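Local coordinates for 16L protein (Yaba-like disease virus, PDB 6TQP) that probably blocks apoptosis of infected cells as a viral Bcl-2 homologue that captures pro-apoptotic BH3 segments in a surface groove, at residues Leu90-Ile103 and Lys132-Ile144. Residues are numbered along the deposited sequence; the frame is centred on the assembly and turned at random.
Sequences LENDNRPSVKLAII and KISENSEDLINFI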
# COMPACT_ATOMS: atom_id res chain seq x y z
N LEU A 90 4.30 -9.33 2.09
CA LEU A 90 3.51 -8.89 3.23
C LEU A 90 3.32 -10.01 4.24
O LEU A 90 3.36 -9.78 5.45
CB LEU A 90 2.16 -8.36 2.75
CG LEU A 90 1.21 -7.81 3.81
CD1 LEU A 90 1.91 -6.84 4.75
CD2 LEU A 90 0.04 -7.13 3.11
N GLU A 91 3.06 -11.23 3.76
CA GLU A 91 3.02 -12.36 4.67
C GLU A 91 4.37 -12.59 5.34
O GLU A 91 4.43 -13.00 6.50
CB GLU A 91 2.56 -13.62 3.93
CG GLU A 91 1.10 -13.57 3.52
CD GLU A 91 0.69 -14.74 2.65
OE1 GLU A 91 1.58 -15.51 2.22
OE2 GLU A 91 -0.52 -14.89 2.40
N ASN A 92 5.47 -12.31 4.62
CA ASN A 92 6.80 -12.49 5.20
C ASN A 92 7.10 -11.46 6.28
O ASN A 92 7.90 -11.74 7.18
CB ASN A 92 7.87 -12.39 4.12
CG ASN A 92 7.95 -13.65 3.28
OD1 ASN A 92 7.42 -14.69 3.65
ND2 ASN A 92 8.63 -13.55 2.15
N ASP A 93 6.52 -10.26 6.19
CA ASP A 93 6.85 -9.19 7.14
C ASP A 93 5.58 -8.36 7.36
O ASP A 93 5.38 -7.32 6.72
CB ASP A 93 8.00 -8.35 6.62
CG ASP A 93 8.55 -7.42 7.66
OD1 ASP A 93 8.01 -7.39 8.78
OD2 ASP A 93 9.52 -6.70 7.35
N ASN A 94 4.75 -8.79 8.31
CA ASN A 94 3.37 -8.34 8.44
C ASN A 94 3.21 -7.05 9.25
O ASN A 94 2.10 -6.77 9.72
CB ASN A 94 2.55 -9.45 9.10
CG ASN A 94 1.08 -9.24 8.95
OD1 ASN A 94 0.61 -8.88 7.87
ND2 ASN A 94 0.34 -9.43 10.03
N ARG A 95 4.24 -6.24 9.41
CA ARG A 95 4.14 -5.13 10.34
C ARG A 95 3.32 -3.97 9.77
O ARG A 95 3.16 -3.84 8.55
CB ARG A 95 5.53 -4.65 10.72
CG ARG A 95 6.32 -5.73 11.50
CD ARG A 95 7.74 -5.32 11.71
NE ARG A 95 8.47 -5.29 10.46
CZ ARG A 95 9.60 -4.60 10.28
NH1 ARG A 95 10.10 -3.89 11.29
NH2 ARG A 95 10.21 -4.60 9.11
N PRO A 96 2.75 -3.11 10.64
CA PRO A 96 2.02 -1.93 10.13
C PRO A 96 2.87 -1.04 9.25
O PRO A 96 2.39 -0.56 8.21
CB PRO A 96 1.58 -1.22 11.41
CG PRO A 96 1.45 -2.29 12.41
CD PRO A 96 2.55 -3.28 12.09
N SER A 97 4.12 -0.78 9.64
CA SER A 97 4.99 0.07 8.84
C SER A 97 5.22 -0.52 7.45
O SER A 97 5.31 0.21 6.46
CB SER A 97 6.32 0.27 9.57
OG SER A 97 6.82 -0.97 10.05
N VAL A 98 5.35 -1.85 7.36
CA VAL A 98 5.47 -2.48 6.05
C VAL A 98 4.22 -2.22 5.22
O VAL A 98 4.29 -1.96 4.01
CB VAL A 98 5.74 -3.99 6.20
CG1 VAL A 98 5.71 -4.68 4.85
CG2 VAL A 98 7.08 -4.21 6.86
N LYS A 99 3.04 -2.33 5.84
CA LYS A 99 1.81 -2.10 5.10
C LYS A 99 1.77 -0.70 4.53
O LYS A 99 1.35 -0.50 3.38
CB LYS A 99 0.61 -2.35 6.01
CG LYS A 99 0.40 -3.82 6.32
CD LYS A 99 -0.72 -4.05 7.32
CE LYS A 99 -0.98 -5.56 7.55
NZ LYS A 99 -2.21 -5.82 8.39
N LEU A 100 2.22 0.29 5.30
CA LEU A 100 2.26 1.65 4.78
C LEU A 100 3.20 1.74 3.58
O LEU A 100 2.84 2.33 2.56
CB LEU A 100 2.69 2.61 5.88
CG LEU A 100 1.67 2.79 7.00
CD1 LEU A 100 2.24 3.67 8.06
CD2 LEU A 100 0.36 3.41 6.47
N ALA A 101 4.38 1.13 3.68
CA ALA A 101 5.30 1.14 2.56
C ALA A 101 4.67 0.50 1.33
O ALA A 101 4.86 0.98 0.20
CB ALA A 101 6.59 0.42 2.92
N ILE A 102 3.89 -0.58 1.52
CA ILE A 102 3.28 -1.24 0.37
C ILE A 102 2.21 -0.34 -0.27
O ILE A 102 2.04 -0.32 -1.49
CB ILE A 102 2.73 -2.61 0.77
CG1 ILE A 102 3.90 -3.57 1.01
CG2 ILE A 102 1.81 -3.16 -0.32
CD1 ILE A 102 3.50 -4.90 1.62
N ILE A 103 1.47 0.42 0.54
CA ILE A 103 0.51 1.35 -0.06
C ILE A 103 1.23 2.35 -0.94
O ILE A 103 0.80 2.65 -2.05
CB ILE A 103 -0.32 2.05 1.03
CG1 ILE A 103 -1.16 1.01 1.79
CG2 ILE A 103 -1.22 3.14 0.42
CD1 ILE A 103 -1.82 1.55 3.05
N LYS A 132 -5.67 -7.79 1.93
CA LYS A 132 -4.62 -8.36 2.78
C LYS A 132 -4.07 -7.32 3.74
O LYS A 132 -3.75 -7.65 4.89
CB LYS A 132 -3.50 -8.93 1.92
CG LYS A 132 -3.83 -10.23 1.22
CD LYS A 132 -4.16 -11.37 2.17
CE LYS A 132 -2.94 -11.76 2.99
NZ LYS A 132 -3.22 -12.96 3.83
N ILE A 133 -3.92 -6.07 3.30
CA ILE A 133 -3.44 -5.05 4.21
C ILE A 133 -4.45 -4.83 5.34
O ILE A 133 -4.07 -4.55 6.48
CB ILE A 133 -3.15 -3.74 3.45
CG1 ILE A 133 -1.94 -3.95 2.54
CG2 ILE A 133 -2.91 -2.61 4.42
CD1 ILE A 133 -1.66 -2.76 1.61
N SER A 134 -5.74 -5.00 5.04
CA SER A 134 -6.80 -4.72 6.00
C SER A 134 -6.94 -5.80 7.06
O SER A 134 -7.62 -5.58 8.07
CB SER A 134 -8.14 -4.55 5.28
OG SER A 134 -8.60 -5.77 4.75
N GLU A 135 -6.32 -6.96 6.89
CA GLU A 135 -6.36 -7.96 7.94
C GLU A 135 -5.61 -7.41 9.15
O GLU A 135 -4.62 -6.68 9.01
CB GLU A 135 -5.76 -9.27 7.42
CG GLU A 135 -6.52 -9.86 6.21
CD GLU A 135 -5.88 -11.12 5.63
OE1 GLU A 135 -4.81 -11.52 6.14
OE2 GLU A 135 -6.45 -11.70 4.67
N ASN A 136 -6.11 -7.73 10.35
CA ASN A 136 -5.51 -7.21 11.59
C ASN A 136 -5.40 -5.68 11.56
O ASN A 136 -4.41 -5.10 12.00
CB ASN A 136 -4.14 -7.83 11.82
CG ASN A 136 -4.14 -9.32 11.60
OD1 ASN A 136 -3.46 -9.83 10.70
ND2 ASN A 136 -4.91 -10.04 12.40
N SER A 137 -6.44 -5.02 11.04
CA SER A 137 -6.37 -3.57 10.88
C SER A 137 -6.17 -2.85 12.21
O SER A 137 -5.62 -1.74 12.24
CB SER A 137 -7.65 -3.07 10.19
OG SER A 137 -8.80 -3.51 10.88
N GLU A 138 -6.61 -3.46 13.32
CA GLU A 138 -6.45 -2.84 14.63
C GLU A 138 -5.00 -2.43 14.88
O GLU A 138 -4.73 -1.32 15.37
CB GLU A 138 -6.93 -3.81 15.72
CG GLU A 138 -8.43 -3.77 15.98
CD GLU A 138 -8.83 -4.59 17.21
OE1 GLU A 138 -8.05 -5.48 17.63
OE2 GLU A 138 -9.93 -4.35 17.75
N ASP A 139 -4.06 -3.32 14.55
CA ASP A 139 -2.65 -2.99 14.73
C ASP A 139 -2.22 -1.85 13.82
O ASP A 139 -1.44 -0.98 14.23
CB ASP A 139 -1.79 -4.22 14.47
CG ASP A 139 -2.09 -5.35 15.42
OD1 ASP A 139 -2.49 -5.06 16.57
OD2 ASP A 139 -1.94 -6.53 15.02
N LEU A 140 -2.72 -1.82 12.59
CA LEU A 140 -2.36 -0.73 11.69
C LEU A 140 -2.96 0.58 12.18
O LEU A 140 -2.30 1.63 12.17
CB LEU A 140 -2.82 -1.04 10.27
CG LEU A 140 -2.68 0.06 9.22
CD1 LEU A 140 -1.24 0.52 9.10
CD2 LEU A 140 -3.17 -0.47 7.90
N ILE A 141 -4.22 0.55 12.62
CA ILE A 141 -4.86 1.77 13.10
C ILE A 141 -4.12 2.31 14.32
O ILE A 141 -3.83 3.51 14.41
CB ILE A 141 -6.35 1.49 13.40
CG1 ILE A 141 -7.10 1.22 12.07
CG2 ILE A 141 -6.99 2.66 14.17
CD1 ILE A 141 -8.54 0.78 12.24
N ASN A 142 -3.76 1.43 15.26
CA ASN A 142 -3.01 1.88 16.43
C ASN A 142 -1.68 2.51 16.05
O ASN A 142 -1.22 3.45 16.70
CB ASN A 142 -2.77 0.71 17.39
CG ASN A 142 -4.03 0.28 18.09
OD1 ASN A 142 -5.03 1.01 18.11
ND2 ASN A 142 -4.00 -0.91 18.68
N PHE A 143 -1.04 2.01 14.99
CA PHE A 143 0.26 2.55 14.61
C PHE A 143 0.12 3.96 14.05
O PHE A 143 0.94 4.83 14.35
CB PHE A 143 0.93 1.62 13.60
CG PHE A 143 2.27 2.10 13.13
CD1 PHE A 143 3.38 1.98 13.94
CD2 PHE A 143 2.41 2.68 11.89
CE1 PHE A 143 4.61 2.41 13.51
CE2 PHE A 143 3.64 3.12 11.46
CZ PHE A 143 4.74 2.99 12.27
N ILE A 144 -0.90 4.20 13.23
CA ILE A 144 -1.00 5.51 12.60
C ILE A 144 -1.66 6.53 13.52
O ILE A 144 -1.38 7.72 13.43
CB ILE A 144 -1.72 5.41 11.25
CG1 ILE A 144 -3.14 4.89 11.43
CG2 ILE A 144 -0.93 4.53 10.29
CD1 ILE A 144 -3.92 4.81 10.13
O HOH W 1 -1.93 -8.61 8.82
O HOH W 2 -2.12 -4.66 10.63
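Lys-99, Ile-133, Pro-96 and Phe-143 carry a helix-helix contact in the Bcl-2 fold: the end of helix 76-92 and the start of helix 96-113 pack against the corner where helix 120-134 turns into helix 137-148, beside the groove holding the bound peptide. The short axes of 96-103 and 137-144 cross almost perpendicularly (-85°), 9.6 Å apart.

On the inner side, Ile-133 is a knob among Leu-90, Lys-99, Ile-102 and Ile-103. Its CD1 lies 3.8 Å from Ile-103 CG1, while the Lys-99 chain passes over its CG2, 3.9 Å from Lys-99 CB. Ile-20 of helix 12-27 also touches this knob.

The Lys-99 chain is extended beyond CG, which carries its ammonium up to the type II beta turn 134-137. NZ donates to Ile-133 O at 3.0 Å, from above the carbonyl plane. Glu-135 O lies 2.6 Å from Lys-99 NZ, and two waters accept from the same nitrogen. Water 1 additionally receives Asn-94 ND2 at 2.7 Å and donates to Asn-136 OD1, joining two amides turned 81° apart; water 2 donates to Asn-136 O. Farther out, Lys-132 pairs with Glu-135 and, at long range, with poorly ordered Glu-91.

Toward the groove, Pro-96 CB packs 3.6 Å from Phe-143 CB. With its CG anti to the backbone N (chi1 179°), Phe-143 directs its ring past Pro-96, where Leu-100 CD1 meets the ring edge in plane, 3.7 Å from CE2. The ring stacks on an aromatic side chain of the peptide. Arg-95 grips Asp-93 side-on through NE and NH2 and sends NH1 to an acidic peptide residue, reminiscent of the arginine-aspartate pair with which cellular Bcl-2 proteins hold BH3 helices.

Surrounded by carbonyl and water oxygens, the ammonium of the buried Lys-99 would probably keep its charge, tying the turn between helices 120-134 and 137-148 to the start of helix 96-113, which also carries peptide contacts at Ser-97 and Val-98.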